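Local coordinates for beta-galactosidase (Bacillus circulans subsp. alkalophilus, PDB 3TTY), which hydrolyses terminal beta-galactosyl residues from galactosides, holding galactose in a pocket of its TIM-barrel glycoside hydrolase fold, at residues 400-405 with 456-461; 404-409 with 463-468; 482-487 with 582-587. All blocks are in the same frame, centred on the assembly; numbering follows the deposited sequence.

Interaction 1. Residues 400-405 with 456-461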
loop_
_atom_site.group_PDB
_atom_site.type_symbol
_atom_site.label_atom_id
_atom_site.label_comp_id
_atom_site.label_asym_id
_atom_site.label_seq_id
_atom_site.Cartn_x
_atom_site.Cartn_y
_atom_site.Cartn_z
ATOM N N ALA A 400 -3.117 36.059 16.588
ATOM C CA ALA A 400 -3.767 35.359 15.478
ATOM C C ALA A 400 -2.805 34.400 14.790
ATOM O O ALA A 400 -1.604 34.666 14.714
ATOM C CB ALA A 400 -4.320 36.338 14.478
ATOM N N VAL A 401 -3.341 33.287 14.299
ATOM C CA VAL A 401 -2.574 32.362 13.478
ATOM C C VAL A 401 -3.319 32.017 12.184
ATOM O O VAL A 401 -4.492 31.613 12.188
ATOM C CB VAL A 401 -2.143 31.096 14.248
ATOM C CG1 VAL A 401 -3.166 30.737 15.284
ATOM C CG2 VAL A 401 -1.880 29.947 13.284
ATOM N N MET A 402 -2.607 32.211 11.082
ATOM C CA MET A 402 -3.171 32.159 9.751
ATOM C C MET A 402 -3.118 30.751 9.203
ATOM O O MET A 402 -2.170 30.007 9.451
ATOM C CB MET A 402 -2.381 33.076 8.813
ATOM C CG MET A 402 -2.639 34.552 8.995
ATOM S SD MET A 402 -1.537 35.533 7.963
ATOM C CE MET A 402 -2.309 37.140 8.090
ATOM N N TYR A 403 -4.151 30.410 8.445
ATOM C CA TYR A 403 -4.264 29.132 7.779
ATOM C C TYR A 403 -4.956 29.437 6.451
ATOM O O TYR A 403 -5.842 30.285 6.392
ATOM C CB TYR A 403 -5.111 28.156 8.624
ATOM C CG TYR A 403 -5.549 26.941 7.843
ATOM C CD1 TYR A 403 -4.646 25.923 7.539
ATOM C CD2 TYR A 403 -6.849 26.822 7.376
ATOM C CE1 TYR A 403 -5.029 24.822 6.805
ATOM C CE2 TYR A 403 -7.245 25.714 6.639
ATOM C CZ TYR A 403 -6.326 24.722 6.357
ATOM O OH TYR A 403 -6.703 23.626 5.625
ATOM N N ASP A 404 -4.563 28.755 5.388
ATOM C CA ASP A 404 -5.158 29.015 4.082
ATOM C C ASP A 404 -5.224 27.748 3.259
ATOM O O ASP A 404 -4.225 27.039 3.152
ATOM C CB ASP A 404 -4.335 30.055 3.317
ATOM C CG ASP A 404 -4.973 30.436 1.992
ATOM O OD1 ASP A 404 -4.515 29.946 0.948
ATOM O OD2 ASP A 404 -5.949 31.207 1.996
ATOM N N TRP A 405 -6.373 27.479 2.641
ATOM C CA TRP A 405 -6.542 26.228 1.890
ATOM C C TRP A 405 -5.748 26.182 0.587
ATOM O O TRP A 405 -5.294 25.101 0.174
ATOM C CB TRP A 405 -8.028 25.916 1.608
ATOM C CG TRP A 405 -8.684 25.067 2.647
ATOM C CD1 TRP A 405 -8.797 23.706 2.648
ATOM C CD2 TRP A 405 -9.332 25.524 3.846
ATOM N NE1 TRP A 405 -9.479 23.284 3.775
ATOM C CE2 TRP A 405 -9.821 24.381 4.522
ATOM C CE3 TRP A 405 -9.562 26.789 4.403
ATOM C CZ2 TRP A 405 -10.511 24.464 5.737
ATOM C CZ3 TRP A 405 -10.253 26.869 5.612
ATOM C CH2 TRP A 405 -10.715 25.716 6.266
ATOM N N VAL A 456 0.783 38.313 14.935
ATOM C CA VAL A 456 0.226 37.524 13.832
ATOM C C VAL A 456 1.250 36.492 13.374
ATOM O O VAL A 456 2.365 36.840 12.979
ATOM C CB VAL A 456 -0.213 38.416 12.634
ATOM C CG1 VAL A 456 -0.600 37.558 11.426
ATOM C CG2 VAL A 456 -1.361 39.320 13.034
ATOM N N ILE A 457 0.875 35.219 13.437
ATOM C CA ILE A 457 1.800 34.142 13.104
ATOM C C ILE A 457 1.347 33.387 11.850
ATOM O O ILE A 457 0.198 32.944 11.752
ATOM C CB ILE A 457 1.976 33.178 14.300
ATOM C CG1 ILE A 457 2.272 33.972 15.574
ATOM C CG2 ILE A 457 3.086 32.172 14.042
ATOM C CD1 ILE A 457 2.393 33.118 16.814
ATOM N N ALA A 458 2.257 33.254 10.893
ATOM C CA ALA A 458 1.950 32.597 9.618
ATOM C C ALA A 458 2.962 31.497 9.323
ATOM O O ALA A 458 3.956 31.725 8.633
ATOM C CB ALA A 458 1.930 33.618 8.484
ATOM N N PRO A 459 2.717 30.296 9.863
ATOM C CA PRO A 459 3.602 29.155 9.627
ATOM C C PRO A 459 3.574 28.744 8.154
ATOM O O PRO A 459 2.501 28.522 7.602
ATOM C CB PRO A 459 2.987 28.055 10.504
ATOM C CG PRO A 459 2.179 28.794 11.542
ATOM C CD PRO A 459 1.630 29.972 10.802
ATOM N N VAL A 460 4.746 28.677 7.535
ATOM C CA VAL A 460 4.898 28.216 6.158
ATOM C C VAL A 460 3.918 28.887 5.202
ATOM O O VAL A 460 3.108 28.215 4.561
ATOM C CB VAL A 460 4.733 26.692 6.065
ATOM C CG1 VAL A 460 5.351 26.171 4.792
ATOM C CG2 VAL A 460 5.376 26.017 7.265
ATOM N N MET A 461 3.986 30.217 5.127
ATOM C CA MET A 461 3.186 30.981 4.182
ATOM C C MET A 461 3.908 30.910 2.844
ATOM O O MET A 461 4.455 31.902 2.343
ATOM C CB MET A 461 3.005 32.429 4.657
ATOM C CG MET A 461 1.879 33.202 3.951
ATOM S SD MET A 461 0.305 32.305 3.894
ATOM C CE MET A 461 -0.051 32.147 5.652
HETATM O O HOH W 1 -0.206 29.432 7.476
#

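Interaction 2. Residues 404-409 with 463-468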
loop_
_atom_site.group_PDB
_atom_site.type_symbol
_atom_site.label_atom_id
_atom_site.label_comp_id
_atom_site.label_asym_id
_atom_site.label_seq_id
_atom_site.Cartn_x
_atom_site.Cartn_y
_atom_site.Cartn_z
ATOM N N ASP A 404 -4.563 28.755 5.388
ATOM C CA ASP A 404 -5.158 29.015 4.082
ATOM C C ASP A 404 -5.224 27.748 3.259
ATOM O O ASP A 404 -4.225 27.039 3.152
ATOM C CB ASP A 404 -4.335 30.055 3.317
ATOM C CG ASP A 404 -4.973 30.436 1.992
ATOM O OD1 ASP A 404 -4.515 29.946 0.948
ATOM O OD2 ASP A 404 -5.949 31.207 1.996
ATOM N N TRP A 405 -6.373 27.479 2.641
ATOM C CA TRP A 405 -6.542 26.228 1.890
ATOM C C TRP A 405 -5.748 26.182 0.587
ATOM O O TRP A 405 -5.294 25.101 0.174
ATOM C CB TRP A 405 -8.028 25.916 1.608
ATOM C CG TRP A 405 -8.684 25.067 2.647
ATOM C CD1 TRP A 405 -8.797 23.706 2.648
ATOM C CD2 TRP A 405 -9.332 25.524 3.846
ATOM N NE1 TRP A 405 -9.479 23.284 3.775
ATOM C CE2 TRP A 405 -9.821 24.381 4.522
ATOM C CE3 TRP A 405 -9.562 26.789 4.403
ATOM C CZ2 TRP A 405 -10.511 24.464 5.737
ATOM C CZ3 TRP A 405 -10.253 26.869 5.612
ATOM C CH2 TRP A 405 -10.715 25.716 6.266
ATOM N N GLU A 406 -5.589 27.334 -0.066
ATOM C CA GLU A 406 -4.913 27.384 -1.369
ATOM C C GLU A 406 -3.425 27.211 -1.147
ATOM O O GLU A 406 -2.745 26.494 -1.884
ATOM C CB GLU A 406 -5.214 28.685 -2.118
ATOM C CG GLU A 406 -6.672 28.800 -2.578
ATOM C CD GLU A 406 -6.960 30.040 -3.422
ATOM O OE1 GLU A 406 -6.363 31.103 -3.159
ATOM O OE2 GLU A 406 -7.794 29.951 -4.354
ATOM N N ASN A 407 -2.922 27.856 -0.106
ATOM C CA ASN A 407 -1.555 27.611 0.331
ATOM C C ASN A 407 -1.343 26.121 0.630
ATOM O O ASN A 407 -0.335 25.533 0.230
ATOM C CB ASN A 407 -1.261 28.441 1.576
ATOM C CG ASN A 407 0.149 28.254 2.082
ATOM O OD1 ASN A 407 1.101 28.276 1.305
ATOM N ND2 ASN A 407 0.296 28.073 3.401
ATOM N N ARG A 408 -2.303 25.515 1.331
ATOM C CA ARG A 408 -2.239 24.093 1.650
ATOM C C ARG A 408 -2.156 23.215 0.396
ATOM O O ARG A 408 -1.290 22.346 0.294
ATOM C CB ARG A 408 -3.448 23.676 2.492
ATOM C CG ARG A 408 -3.482 22.186 2.799
ATOM C CD ARG A 408 -4.499 21.840 3.887
ATOM N NE ARG A 408 -4.461 20.425 4.258
ATOM C CZ ARG A 408 -5.255 19.871 5.176
ATOM N NH1 ARG A 408 -6.149 20.613 5.817
ATOM N NH2 ARG A 408 -5.167 18.575 5.444
ATOM N N TRP A 409 -3.066 23.435 -0.548
ATOM C CA TRP A 409 -3.068 22.684 -1.799
ATOM C C TRP A 409 -1.734 22.775 -2.543
ATOM O O TRP A 409 -1.184 21.756 -2.984
ATOM C CB TRP A 409 -4.180 23.184 -2.714
ATOM C CG TRP A 409 -5.563 22.908 -2.206
ATOM C CD1 TRP A 409 -5.936 21.942 -1.312
ATOM C CD2 TRP A 409 -6.759 23.617 -2.556
ATOM N NE1 TRP A 409 -7.291 22.007 -1.095
ATOM C CE2 TRP A 409 -7.819 23.022 -1.847
ATOM C CE3 TRP A 409 -7.032 24.695 -3.403
ATOM C CZ2 TRP A 409 -9.138 23.460 -1.968
ATOM C CZ3 TRP A 409 -8.326 25.136 -3.515
ATOM C CH2 TRP A 409 -9.373 24.516 -2.806
ATOM N N MET A 463 2.588 30.203 -0.195
ATOM C CA MET A 463 1.915 31.050 -1.175
ATOM C C MET A 463 1.560 32.433 -0.613
ATOM O O MET A 463 0.879 32.553 0.410
ATOM C CB MET A 463 0.657 30.377 -1.730
ATOM C CG MET A 463 -0.230 31.328 -2.578
ATOM S SD MET A 463 -1.756 30.512 -3.111
ATOM C CE MET A 463 -1.036 29.128 -3.980
ATOM N N VAL A 464 2.023 33.469 -1.304
ATOM C CA VAL A 464 1.681 34.842 -0.970
ATOM C C VAL A 464 0.759 35.427 -2.039
ATOM O O VAL A 464 1.149 35.555 -3.197
ATOM C CB VAL A 464 2.940 35.697 -0.817
ATOM C CG1 VAL A 464 2.574 37.168 -0.708
ATOM C CG2 VAL A 464 3.715 35.240 0.414
ATOM N N LYS A 465 -0.470 35.758 -1.641
ATOM C CA LYS A 465 -1.502 36.232 -2.558
ATOM C C LYS A 465 -1.446 37.754 -2.680
ATOM O O LYS A 465 -0.870 38.417 -1.822
ATOM C CB LYS A 465 -2.887 35.801 -2.068
ATOM C CG LYS A 465 -3.086 34.294 -1.926
ATOM C CD LYS A 465 -4.478 34.009 -1.385
ATOM C CE LYS A 465 -4.694 32.531 -1.088
ATOM N NZ LYS A 465 -6.120 32.281 -0.717
ATOM N N PRO A 466 -2.056 38.310 -3.740
ATOM C CA PRO A 466 -2.033 39.764 -3.951
ATOM C C PRO A 466 -2.574 40.493 -2.727
ATOM O O PRO A 466 -3.559 40.037 -2.120
ATOM C CB PRO A 466 -2.975 39.968 -5.142
ATOM C CG PRO A 466 -2.970 38.656 -5.862
ATOM C CD PRO A 466 -2.816 37.609 -4.789
ATOM N N GLY A 467 -1.928 41.599 -2.368
ATOM C CA GLY A 467 -2.342 42.400 -1.230
ATOM C C GLY A 467 -1.859 41.897 0.125
ATOM O O GLY A 467 -1.892 42.634 1.110
ATOM N N PHE A 468 -1.414 40.647 0.192
ATOM C CA PHE A 468 -1.002 40.086 1.472
ATOM C C PHE A 468 0.247 40.772 2.040
ATOM O O PHE A 468 0.224 41.270 3.170
ATOM C CB PHE A 468 -0.829 38.565 1.375
ATOM C CG PHE A 468 -0.342 37.908 2.650
ATOM C CD1 PHE A 468 -1.231 37.502 3.623
ATOM C CD2 PHE A 468 1.003 37.654 2.842
ATOM C CE1 PHE A 468 -0.788 36.870 4.786
ATOM C CE2 PHE A 468 1.453 37.031 3.997
ATOM C CZ PHE A 468 0.552 36.637 4.974
#

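Interaction 3. Residues 482-487 with 582-587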
loop_
_atom_site.group_PDB
_atom_site.type_symbol
_atom_site.label_atom_id
_atom_site.label_comp_id
_atom_site.label_asym_id
_atom_site.label_seq_id
_atom_site.Cartn_x
_atom_site.Cartn_y
_atom_site.Cartn_z
ATOM N N PHE A 482 4.895 40.191 13.503
ATOM C CA PHE A 482 4.541 39.192 12.515
ATOM C C PHE A 482 5.573 38.091 12.581
ATOM O O PHE A 482 6.765 38.364 12.722
ATOM C CB PHE A 482 4.503 39.823 11.121
ATOM C CG PHE A 482 4.150 38.857 10.020
ATOM C CD1 PHE A 482 2.852 38.430 9.847
ATOM C CD2 PHE A 482 5.127 38.390 9.154
ATOM C CE1 PHE A 482 2.535 37.539 8.827
ATOM C CE2 PHE A 482 4.820 37.513 8.139
ATOM C CZ PHE A 482 3.525 37.082 7.972
ATOM N N VAL A 483 5.117 36.844 12.497
ATOM C CA VAL A 483 6.032 35.707 12.512
ATOM C C VAL A 483 5.846 34.832 11.276
ATOM O O VAL A 483 4.726 34.469 10.934
ATOM C CB VAL A 483 5.816 34.831 13.766
ATOM C CG1 VAL A 483 6.809 33.653 13.777
ATOM C CG2 VAL A 483 5.938 35.673 15.029
ATOM N N THR A 484 6.931 34.488 10.594
ATOM C CA THR A 484 6.811 33.503 9.521
ATOM C C THR A 484 8.028 32.580 9.500
ATOM O O THR A 484 8.903 32.699 10.361
ATOM C CB THR A 484 6.440 34.132 8.135
ATOM O OG1 THR A 484 6.078 33.094 7.214
ATOM C CG2 THR A 484 7.570 34.957 7.566
ATOM N N THR A 485 8.077 31.637 8.564
ATOM C CA THR A 485 9.041 30.553 8.696
ATOM C C THR A 485 9.764 30.232 7.407
ATOM O O THR A 485 9.498 30.828 6.370
ATOM C CB THR A 485 8.350 29.237 9.140
ATOM O OG1 THR A 485 7.494 28.773 8.090
ATOM C CG2 THR A 485 7.530 29.434 10.418
ATOM N N PHE A 486 10.663 29.257 7.488
ATOM C CA PHE A 486 11.263 28.663 6.312
ATOM C C PHE A 486 10.166 28.331 5.299
ATOM O O PHE A 486 9.034 28.009 5.671
ATOM C CB PHE A 486 11.983 27.379 6.697
ATOM C CG PHE A 486 11.070 26.344 7.303
ATOM C CD1 PHE A 486 10.862 26.297 8.675
ATOM C CD2 PHE A 486 10.395 25.437 6.497
ATOM C CE1 PHE A 486 10.004 25.359 9.228
ATOM C CE2 PHE A 486 9.544 24.494 7.047
ATOM C CZ PHE A 486 9.345 24.457 8.415
ATOM N N PHE A 487 10.522 28.416 4.022
ATOM C CA PHE A 487 9.641 28.058 2.907
ATOM C C PHE A 487 8.380 28.921 2.812
ATOM O O PHE A 487 7.318 28.446 2.404
ATOM C CB PHE A 487 9.293 26.564 2.925
ATOM C CG PHE A 487 9.184 25.960 1.549
ATOM C CD1 PHE A 487 10.187 26.177 0.603
ATOM C CD2 PHE A 487 8.080 25.193 1.189
ATOM C CE1 PHE A 487 10.095 25.634 -0.676
ATOM C CE2 PHE A 487 7.985 24.647 -0.081
ATOM C CZ PHE A 487 9.002 24.870 -1.018
ATOM N N SER A 582 9.346 41.814 13.128
ATOM C CA SER A 582 9.059 40.563 12.443
ATOM C C SER A 582 10.118 39.516 12.779
ATOM O O SER A 582 11.311 39.817 12.866
ATOM C CB SER A 582 8.950 40.760 10.928
ATOM O OG SER A 582 10.208 41.090 10.369
ATOM N N TYR A 583 9.658 38.284 12.982
ATOM C CA TYR A 583 10.517 37.182 13.387
ATOM C C TYR A 583 10.492 36.078 12.342
ATOM O O TYR A 583 9.432 35.582 11.973
ATOM C CB TYR A 583 10.047 36.622 14.737
ATOM C CG TYR A 583 10.222 37.570 15.908
ATOM C CD1 TYR A 583 11.374 37.531 16.688
ATOM C CD2 TYR A 583 9.239 38.494 16.238
ATOM C CE1 TYR A 583 11.543 38.380 17.760
ATOM C CE2 TYR A 583 9.406 39.357 17.302
ATOM C CZ TYR A 583 10.565 39.292 18.059
ATOM O OH TYR A 583 10.740 40.139 19.127
ATOM N N TYR A 584 11.664 35.688 11.869
ATOM C CA TYR A 584 11.767 34.606 10.908
ATOM C C TYR A 584 12.354 33.378 11.586
ATOM O O TYR A 584 13.432 33.446 12.172
ATOM C CB TYR A 584 12.658 35.028 9.751
ATOM C CG TYR A 584 12.582 34.140 8.535
ATOM C CD1 TYR A 584 11.693 34.421 7.507
ATOM C CD2 TYR A 584 13.416 33.036 8.396
ATOM C CE1 TYR A 584 11.624 33.621 6.381
ATOM C CE2 TYR A 584 13.351 32.217 7.262
ATOM C CZ TYR A 584 12.456 32.523 6.261
ATOM O OH TYR A 584 12.371 31.744 5.130
ATOM N N VAL A 585 11.640 32.258 11.511
ATOM C CA VAL A 585 12.093 31.017 12.138
ATOM C C VAL A 585 12.517 30.056 11.044
ATOM O O VAL A 585 11.660 29.465 10.371
ATOM C CB VAL A 585 10.969 30.364 12.987
ATOM C CG1 VAL A 585 11.504 29.154 13.730
ATOM C CG2 VAL A 585 10.380 31.377 13.966
ATOM N N ALA A 586 13.829 29.891 10.871
ATOM C CA ALA A 586 14.370 29.222 9.678
ATOM C C ALA A 586 14.290 27.703 9.684
ATOM O O ALA A 586 14.715 27.060 8.733
ATOM C CB ALA A 586 15.814 29.673 9.407
ATOM N N SER A 587 13.758 27.126 10.753
ATOM C CA SER A 587 13.601 25.680 10.816
ATOM C C SER A 587 12.338 25.344 11.592
ATOM O O SER A 587 11.640 26.242 12.073
ATOM C CB SER A 587 14.824 25.034 11.468
ATOM O OG SER A 587 14.846 23.642 11.261
#

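Interaction 1. Residues 400-405 with 456-461
M402 lies against V456, A458 and M461, where strand 399-402 runs parallel to strand 455-458. Its CG stands anti to the carbonyl carbon (chi1 -75°), and the chain is extended from there on. CB of M402 meets CE of M461 at 4.0 Å; the M461 chain bends at chi2 and chi3, which carries CE to M402. Further out, SD of M402 packs on CB of A458, also at 4.0 Å. The terminal CE of M402 reaches CG1 of V456 at 3.8 Å, and the two side chains cross obliquely. The backbone fixes the pairing. I457 N donates to A400 O at 2.8 Å, and M402 N donates to I457 O at 3.0 Å, both nearly straight. Further on, one water joins the two segments, donating to M402 O at 2.8 Å and to P459 O at 2.9 Å. V401 points to the other face of the sheet, where its CG2 lies near CD of P459. Helix 423-435 covers that face through V427, Y430 and Y431. Strand 441-444 flanks strand 399-402 on its other edge, and strand 481-485 continues the sheet beyond strand 455-458.

Interaction 2. Residues 404-409 with 463-468
K465 brings its ammonium group to two carboxylates, D404 and E406, at the start of helix 405-413. The lysine chain is extended beyond CG. It meets D404 tip to tip and crosses E406 at about a right angle. NZ donates to D404 OD2 at 2.9 Å, on the syn side and 20° out of the carboxylate plane. A second bond, from K465 NZ to D404 OD1, is weak. NZ also donates to E406 OE1 at 2.7 Å, from above that carboxylate's plane. D404 is the N-cap of the helix. Its CG is anti to the backbone N (chi1 -176°). OD1 accepts from N407 N at 2.8 Å through its anti lone pair, and weakly from E406 N. E406 OE2 is taken by R223 in a further salt bridge. N407 OD1 accepts from M463 N at 2.9 Å, the donor lying above the carbonyl plane, while N407 ND2 is bonded to V460 O. Beside this, SD of M463 packs on CB of E406 at 4.0 Å. One lysine thus serves both acids, and D404 both caps the helix and pairs with K465. The positive charge would probably offset the repulsion between the two carboxylates and favour their ionised forms.

Interaction 3. Residues 482-487 with 582-587
F482-T485 and S582-V585 are neighbouring parallel strands in the middle of the mixed sheet of the trimerisation domain. Beyond strand 580-585 the sheet turns antiparallel with strand 570-577. Four residue pairs are in register, from F482 with S582 to T485 with V585, and the short strand axes lie at 18° to each other. The backbone bonds alternate across the pair. Y583 N donates to F482 O at 2.9 Å and T484 N to Y583 O at 3.1 Å. V585 N then donates to T484 O at 3.0 Å, and F486 N to V585 O at 3.1 Å. The last is the most bent, at 146°, where the first strand is ending. On one face V483 packs on V585, CG1 to CG2, and its CG2 lies by CB of Y583. On the other face Y584 swings back across the first strand. Its CG is anti to the backbone N (chi1 -166°). CD1 then touches CG2 of T484, and the ring lays one face over the carbonyl carbon of T485. Its hydroxyl is bonded to D548. An alanine in place of Y584 would probably open a gap beside T484 and T485 and leave D548 without this hydroxyl partner. Past the strand, the F486 ring lies beside S587, with its CE1 3.3 Å from the S587 carbonyl carbon. T485 OG1 donates to F486 O at 3.0 Å and is also bonded to V460 N. F487, just beyond, meets Y357 of a second subunit edge to face. The arrangement is that of adjacent parallel strands in an alpha/beta sheet, as in the glutaminase I-like clan to which this domain belongs.

From the N terminus, strand 399-402 is followed, after two residues, by helix 405-413. Interactions 1 and 2 both start from this piece of chain and share D404 and W405. Interaction 1 closes a loop back to strand 455-458. Interaction 2 closes a slightly wider one to the loop before helix 468-477. Their closures overlap and cross, since both the starts and the ends come in the same order. Interaction 3 follows in series, closing the longest loop, from strand 481-485 to strand 580-585. Strands 455-458 and 481-485 are neighbours, and this joins interactions 1 and 3 in one sheet. F468 of interaction 2 packs against M402, M461 and F482, linking all three.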